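Local coordinates for protein chloride intracellular channel exc-4 (Caenorhabditis elegans, PDB 2YV9) that may insert into membranes to form chloride ion channels and controls the size of the excretory canal lumen as the tube grows, at residues A[39-45]-A[192-198]; A[32-36]-A[238-244]. All coordinates share one frame; numbering follows the deposited sequence.

Contact 1 of 2, residues A[39-45]-A[192-198]; sequences FCQEFWM and DCELMPR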
loop_
_atom_site.group_PDB
_atom_site.type_symbol
_atom_site.label_atom_id
_atom_site.label_comp_id
_atom_site.label_asym_id
_atom_site.label_seq_id
_atom_site.Cartn_x
_atom_site.Cartn_y
_atom_site.Cartn_z
ATOM N N PHE A 39 3.713 -1.171 8.072
ATOM C CA PHE A 39 4.091 -1.646 6.710
ATOM C C PHE A 39 5.542 -1.278 6.412
ATOM O O PHE A 39 6.260 -2.034 5.801
ATOM C CB PHE A 39 3.091 -1.129 5.709
ATOM C CG PHE A 39 1.722 -1.526 6.067
ATOM C CD1 PHE A 39 1.341 -2.856 5.967
ATOM C CD2 PHE A 39 0.869 -0.652 6.686
ATOM C CE1 PHE A 39 0.049 -3.260 6.356
ATOM C CE2 PHE A 39 -0.396 -1.082 7.094
ATOM C CZ PHE A 39 -0.794 -2.372 6.908
ATOM N N CYS A 40 5.977 -0.111 6.894
ATOM C CA CYS A 40 7.388 0.259 6.740
ATOM C C CYS A 40 8.300 -0.736 7.486
ATOM O O CYS A 40 9.356 -1.152 6.992
ATOM C CB CYS A 40 7.631 1.631 7.296
ATOM S SG CYS A 40 6.901 2.977 6.213
ATOM N N GLN A 41 7.911 -1.060 8.710
ATOM C CA GLN A 41 8.749 -2.024 9.471
ATOM C C GLN A 41 8.736 -3.430 8.835
ATOM O O GLN A 41 9.744 -4.116 8.798
ATOM C CB GLN A 41 8.408 -2.162 10.918
ATOM C CG GLN A 41 9.587 -2.786 11.619
ATOM C CD GLN A 41 9.535 -2.893 13.156
ATOM O OE1 GLN A 41 8.569 -2.494 13.827
ATOM N NE2 GLN A 41 10.601 -3.481 13.722
ATOM N N GLU A 42 7.591 -3.871 8.345
ATOM C CA GLU A 42 7.495 -5.166 7.649
ATOM C C GLU A 42 8.542 -5.216 6.506
ATOM O O GLU A 42 9.340 -6.142 6.443
ATOM C CB GLU A 42 6.103 -5.318 7.054
ATOM C CG GLU A 42 5.877 -6.583 6.237
ATOM C CD GLU A 42 4.447 -6.781 5.767
ATOM O OE1 GLU A 42 3.590 -5.881 5.961
ATOM O OE2 GLU A 42 4.192 -7.835 5.147
ATOM N N PHE A 43 8.516 -4.262 5.576
ATOM C CA PHE A 43 9.428 -4.324 4.448
ATOM C C PHE A 43 10.870 -4.077 4.841
ATOM O O PHE A 43 11.801 -4.663 4.239
ATOM C CB PHE A 43 9.009 -3.433 3.288
ATOM C CG PHE A 43 7.700 -3.822 2.723
ATOM C CD1 PHE A 43 7.479 -5.123 2.313
ATOM C CD2 PHE A 43 6.662 -2.931 2.633
ATOM C CE1 PHE A 43 6.254 -5.503 1.819
ATOM C CE2 PHE A 43 5.441 -3.324 2.116
ATOM C CZ PHE A 43 5.229 -4.585 1.730
ATOM N N TRP A 44 11.084 -3.228 5.837
ATOM C CA TRP A 44 12.455 -2.995 6.308
ATOM C C TRP A 44 12.996 -4.301 6.860
ATOM O O TRP A 44 14.121 -4.714 6.482
ATOM C CB TRP A 44 12.495 -1.882 7.330
ATOM C CG TRP A 44 13.867 -1.369 7.747
ATOM C CD1 TRP A 44 15.110 -1.933 7.544
ATOM C CD2 TRP A 44 14.079 -0.184 8.505
ATOM N NE1 TRP A 44 16.087 -1.110 8.103
ATOM C CE2 TRP A 44 15.465 -0.026 8.685
ATOM C CE3 TRP A 44 13.212 0.813 8.993
ATOM C CZ2 TRP A 44 15.996 1.028 9.413
ATOM C CZ3 TRP A 44 13.743 1.886 9.676
ATOM C CH2 TRP A 44 15.130 1.983 9.895
ATOM N N MET A 45 12.190 -5.020 7.665
ATOM C CA MET A 45 12.697 -6.316 8.130
ATOM C C MET A 45 13.055 -7.260 6.980
ATOM O O MET A 45 14.109 -7.950 6.994
ATOM C CB MET A 45 11.674 -7.011 9.025
ATOM C CG MET A 45 11.476 -6.312 10.361
ATOM S SD MET A 45 10.387 -7.036 11.571
ATOM C CE MET A 45 11.117 -8.641 11.757
ATOM N N ASP A 192 6.591 -13.131 10.395
ATOM C CA ASP A 192 7.329 -12.502 11.503
ATOM C C ASP A 192 7.459 -11.024 11.300
ATOM O O ASP A 192 7.442 -10.251 12.275
ATOM C CB ASP A 192 8.688 -13.099 11.592
ATOM C CG ASP A 192 8.591 -14.630 11.766
ATOM O OD1 ASP A 192 7.973 -15.086 12.750
ATOM O OD2 ASP A 192 9.068 -15.370 10.863
ATOM N N CYS A 193 7.626 -10.649 10.037
ATOM C CA CYS A 193 7.813 -9.248 9.679
ATOM C C CYS A 193 6.510 -8.459 9.961
ATOM O O CYS A 193 6.552 -7.225 10.123
ATOM C CB CYS A 193 8.274 -9.096 8.293
ATOM S SG CYS A 193 9.932 -9.825 8.038
ATOM N N GLU A 194 5.376 -9.173 10.084
ATOM C CA GLU A 194 4.075 -8.588 10.425
ATOM C C GLU A 194 3.737 -8.731 11.919
ATOM O O GLU A 194 3.325 -7.776 12.589
ATOM C CB GLU A 194 2.990 -9.227 9.581
ATOM C CG GLU A 194 3.247 -8.939 8.101
ATOM C CD GLU A 194 2.502 -9.847 7.144
ATOM O OE1 GLU A 194 1.718 -10.710 7.604
ATOM O OE2 GLU A 194 2.670 -9.630 5.912
ATOM N N LEU A 195 3.910 -9.924 12.451
ATOM C CA LEU A 195 3.540 -10.177 13.874
ATOM C C LEU A 195 4.494 -9.547 14.867
ATOM O O LEU A 195 4.063 -9.080 15.896
ATOM C CB LEU A 195 3.533 -11.707 14.124
ATOM C CG LEU A 195 3.018 -12.138 15.487
ATOM C CD1 LEU A 195 1.607 -11.551 15.744
ATOM C CD2 LEU A 195 3.032 -13.700 15.581
ATOM N N MET A 196 5.815 -9.592 14.638
ATOM C CA MET A 196 6.701 -9.137 15.699
ATOM C C MET A 196 6.491 -7.607 15.916
ATOM O O MET A 196 6.304 -7.169 17.048
ATOM C CB MET A 196 8.160 -9.496 15.420
ATOM C CG MET A 196 8.420 -10.988 15.531
ATOM S SD MET A 196 10.152 -11.342 15.013
ATOM C CE MET A 196 10.378 -12.931 15.890
ATOM N N PRO A 197 6.454 -6.834 14.820
ATOM C CA PRO A 197 6.104 -5.380 15.103
ATOM C C PRO A 197 4.741 -5.183 15.784
ATOM O O PRO A 197 4.647 -4.419 16.719
ATOM C CB PRO A 197 6.147 -4.760 13.700
ATOM C CG PRO A 197 7.148 -5.658 12.924
ATOM C CD PRO A 197 6.812 -7.062 13.415
ATOM N N ARG A 198 3.724 -5.952 15.392
ATOM C CA ARG A 198 2.403 -5.841 16.028
ATOM C C ARG A 198 2.478 -6.180 17.535
ATOM O O ARG A 198 1.911 -5.493 18.402
ATOM C CB ARG A 198 1.353 -6.593 15.252
ATOM C CG ARG A 198 1.061 -5.943 13.889
ATOM C CD ARG A 198 0.147 -6.796 12.970
ATOM N NE ARG A 198 -0.282 -6.066 11.773
ATOM C CZ ARG A 198 0.541 -5.646 10.819
ATOM N NH1 ARG A 198 1.835 -5.955 10.874
ATOM N NH2 ARG A 198 0.084 -4.929 9.805
HETATM O O HOH W 1 2.694 -4.812 8.374
#
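M45 and E42, one turn apart on helix 39-45, close on C193 of helix 192-198 from two sides. The CB of M45 lies 3.5 Å from C193 SG; an extended chi2 (-177°) sets SD beside P197, 3.8 Å from CG, and the bend at chi3 turns the methyl back over C193 CA. Backbone meets backbone beside it: the CA of E42 is 3.4 Å from the carbonyl O of C193, a CA-H...O contact. The axes of the two segments pass 8.3 Å apart, with 130° between their directions, and this close crossing packs the first helix of the thioredoxin-like N-terminal domain against the all-helical C-terminal domain of the GST fold. Q41 lays its amide over P197, OE1 3.3 Å from CB, while NE2 bonds S237. With CG anti to the backbone N (chi1 177°), the extended E42 chain reaches E194, where the two OE2 atoms sit 2.5 Å apart, their carboxylates turned nearly perpendicular; one of the two acids probably holds a proton. R95 of the second subunit forms a salt bridge to E42 OE2, and a water links E42 OE1 to R198 NH1. With an alanine in place of E42, R95 of the second subunit would probably lose its salt-bridge mate, and E194 and the water the carboxylate they meet. R198 NH1 also bonds the carbonyl O of E194 at 2.9 Å, and NH2 approaches F39 CE1 obliquely to the ring.

Contact 2 of 2, residues A[32-36]-A[238-244]; sequences RRIGA and CPADQDI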
loop_
_atom_site.group_PDB
_atom_site.type_symbol
_atom_site.label_atom_id
_atom_site.label_comp_id
_atom_site.label_asym_id
_atom_site.label_seq_id
_atom_site.Cartn_x
_atom_site.Cartn_y
_atom_site.Cartn_z
ATOM N N ARG A 32 13.737 13.307 12.047
ATOM C CA ARG A 32 14.976 12.582 11.809
ATOM C C ARG A 32 14.884 11.141 12.325
ATOM O O ARG A 32 15.715 10.323 11.965
ATOM C CB ARG A 32 16.145 13.271 12.470
ATOM C CG ARG A 32 16.332 14.711 11.933
ATOM C CD ARG A 32 17.345 15.499 12.748
ATOM N NE ARG A 32 16.996 15.581 14.172
ATOM C CZ ARG A 32 17.589 16.381 15.057
ATOM N NH1 ARG A 32 18.565 17.204 14.687
ATOM N NH2 ARG A 32 17.195 16.364 16.327
ATOM N N ARG A 33 13.911 10.875 13.203
ATOM C CA ARG A 33 13.709 9.517 13.762
ATOM C C ARG A 33 12.659 8.743 12.909
ATOM O O ARG A 33 11.657 9.284 12.426
ATOM C CB ARG A 33 13.209 9.572 15.198
ATOM C CG ARG A 33 14.092 10.343 16.193
ATOM C CD ARG A 33 13.865 9.907 17.658
ATOM N NE ARG A 33 12.507 10.163 18.137
ATOM C CZ ARG A 33 12.124 11.053 19.058
ATOM N NH1 ARG A 33 13.001 11.859 19.632
ATOM N NH2 ARG A 33 10.852 11.148 19.403
ATOM N N ILE A 34 12.871 7.438 12.780
ATOM C CA ILE A 34 11.945 6.553 12.078
ATOM C C ILE A 34 10.618 6.510 12.835
ATOM O O ILE A 34 10.600 6.555 14.040
ATOM C CB ILE A 34 12.524 5.136 11.901
ATOM C CG1 ILE A 34 12.738 4.420 13.261
ATOM C CG2 ILE A 34 13.885 5.216 11.167
ATOM C CD1 ILE A 34 12.993 2.911 13.102
ATOM N N GLY A 35 9.510 6.447 12.106
ATOM C CA GLY A 35 8.206 6.341 12.708
ATOM C C GLY A 35 7.779 4.924 12.925
ATOM O O GLY A 35 8.590 3.991 12.830
ATOM N N ALA A 36 6.502 4.769 13.236
ATOM C CA ALA A 36 5.934 3.496 13.688
ATOM C C ALA A 36 4.945 2.877 12.725
ATOM O O ALA A 36 4.105 2.066 13.140
ATOM C CB ALA A 36 5.338 3.645 15.023
ATOM N N CYS A 238 13.202 -1.024 14.380
ATOM C CA CYS A 238 12.196 -0.843 15.432
ATOM C C CYS A 238 12.189 0.606 15.913
ATOM O O CYS A 238 13.246 1.147 16.312
ATOM C CB CYS A 238 12.476 -1.781 16.618
ATOM S SG CYS A 238 11.215 -1.679 17.919
ATOM N N PRO A 239 11.002 1.250 15.875
ATOM C CA PRO A 239 10.992 2.638 16.310
ATOM C C PRO A 239 11.140 2.753 17.791
ATOM O O PRO A 239 10.839 1.816 18.492
ATOM C CB PRO A 239 9.610 3.121 15.900
ATOM C CG PRO A 239 8.792 1.941 15.920
ATOM C CD PRO A 239 9.690 0.831 15.422
ATOM N N ALA A 240 11.543 3.946 18.270
ATOM C CA ALA A 240 11.593 4.203 19.711
ATOM C C ALA A 240 10.197 4.184 20.360
ATOM O O ALA A 240 9.155 4.463 19.703
ATOM C CB ALA A 240 12.284 5.607 19.985
ATOM N N ASP A 241 10.181 3.846 21.663
ATOM C CA ASP A 241 8.951 3.788 22.421
ATOM C C ASP A 241 8.078 5.039 22.222
ATOM O O ASP A 241 6.857 4.965 22.026
ATOM C CB ASP A 241 9.214 3.698 23.923
ATOM C CG ASP A 241 10.129 2.551 24.329
ATOM O OD1 ASP A 241 10.250 1.503 23.605
ATOM O OD2 ASP A 241 10.713 2.705 25.419
ATOM N N GLN A 242 8.734 6.202 22.279
ATOM C CA GLN A 242 8.006 7.459 22.218
ATOM C C GLN A 242 7.339 7.675 20.877
ATOM O O GLN A 242 6.255 8.280 20.810
ATOM C CB GLN A 242 8.940 8.630 22.486
ATOM C CG GLN A 242 9.467 8.687 23.918
ATOM C CD GLN A 242 10.496 7.641 24.220
ATOM O OE1 GLN A 242 11.184 7.122 23.330
ATOM N NE2 GLN A 242 10.664 7.360 25.500
ATOM N N ASP A 243 7.973 7.165 19.816
ATOM C CA ASP A 243 7.426 7.298 18.486
ATOM C C ASP A 243 6.282 6.288 18.234
ATOM O O ASP A 243 5.381 6.559 17.460
ATOM C CB ASP A 243 8.519 7.228 17.415
ATOM C CG ASP A 243 9.532 8.302 17.610
ATOM O OD1 ASP A 243 9.003 9.428 17.852
ATOM O OD2 ASP A 243 10.756 8.018 17.648
ATOM N N ILE A 244 6.313 5.135 18.912
ATOM C CA ILE A 244 5.205 4.223 18.811
ATOM C C ILE A 244 3.989 4.869 19.512
ATOM O O ILE A 244 2.891 4.899 18.964
ATOM C CB ILE A 244 5.523 2.852 19.467
ATOM C CG1 ILE A 244 6.653 2.142 18.694
ATOM C CG2 ILE A 244 4.240 1.974 19.470
ATOM C CD1 ILE A 244 7.272 0.870 19.401
HETATM O O HOH W 2 11.957 6.127 16.399
#
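I34, G35 and A36 run along one side of P239. I34 comes along the proline's backbone: its CG1 occupies the crowded position between backbone N and carbonyl carbon (chi1 65°), and from there CD1 extends to 3.8 Å from P239 CA, close to the C238 carbonyl as well. The G35 carbonyl O rests 3.3 Å from P239 CB. A36 fits into the hollow between the proline and the start of helix 241-251, its methyl 4.0 Å from P239 CG and 3.8 Å from I244 CA. H201 of helix 190-210 also packs on A36. This joins the loop between strand 19-25 and helix 38-52 in the thioredoxin-like domain to the C-terminal helical domain. Beyond the apolar patch, R33 bends at chi3 and grips D243 side-on, NE giving OD2 a 2.8 Å bond and NH2 giving OD1 a nearly straight one of 3.0 Å (170°). Both oxygens are met on their syn side, with the guanidinium and carboxylate planes 34° apart. S27 OG bonds OD1 too. One water donates to D243 OD2 and to I34 O and accepts from A240 N. The two-nitrogen grip, S27 and the water hold the buried carboxylate's rotation, and the guanidinium probably favours its ionised form.

Contacts 1 and 2 are two parts of one interface between the N-terminal and C-terminal domains, their centres 13 Å apart. The loop 32-36 runs into the helix carrying 39-45, so both meet the C-terminal domain in succession. Q41 joins them directly: its NE2 packs 3.5 Å from C238 CA and its OE1 3.9 Å from P239 CD. W44 adds a second join, with CZ3 3.7 Å from I34 CG2. Contact 1 also approaches the calcium site, the F39 side chain being about 7 Å from the ion. Since the N-terminal domain is thought to rearrange on membrane insertion, and 39-45 lies in the predicted transmembrane segment, both contacts would probably have to open.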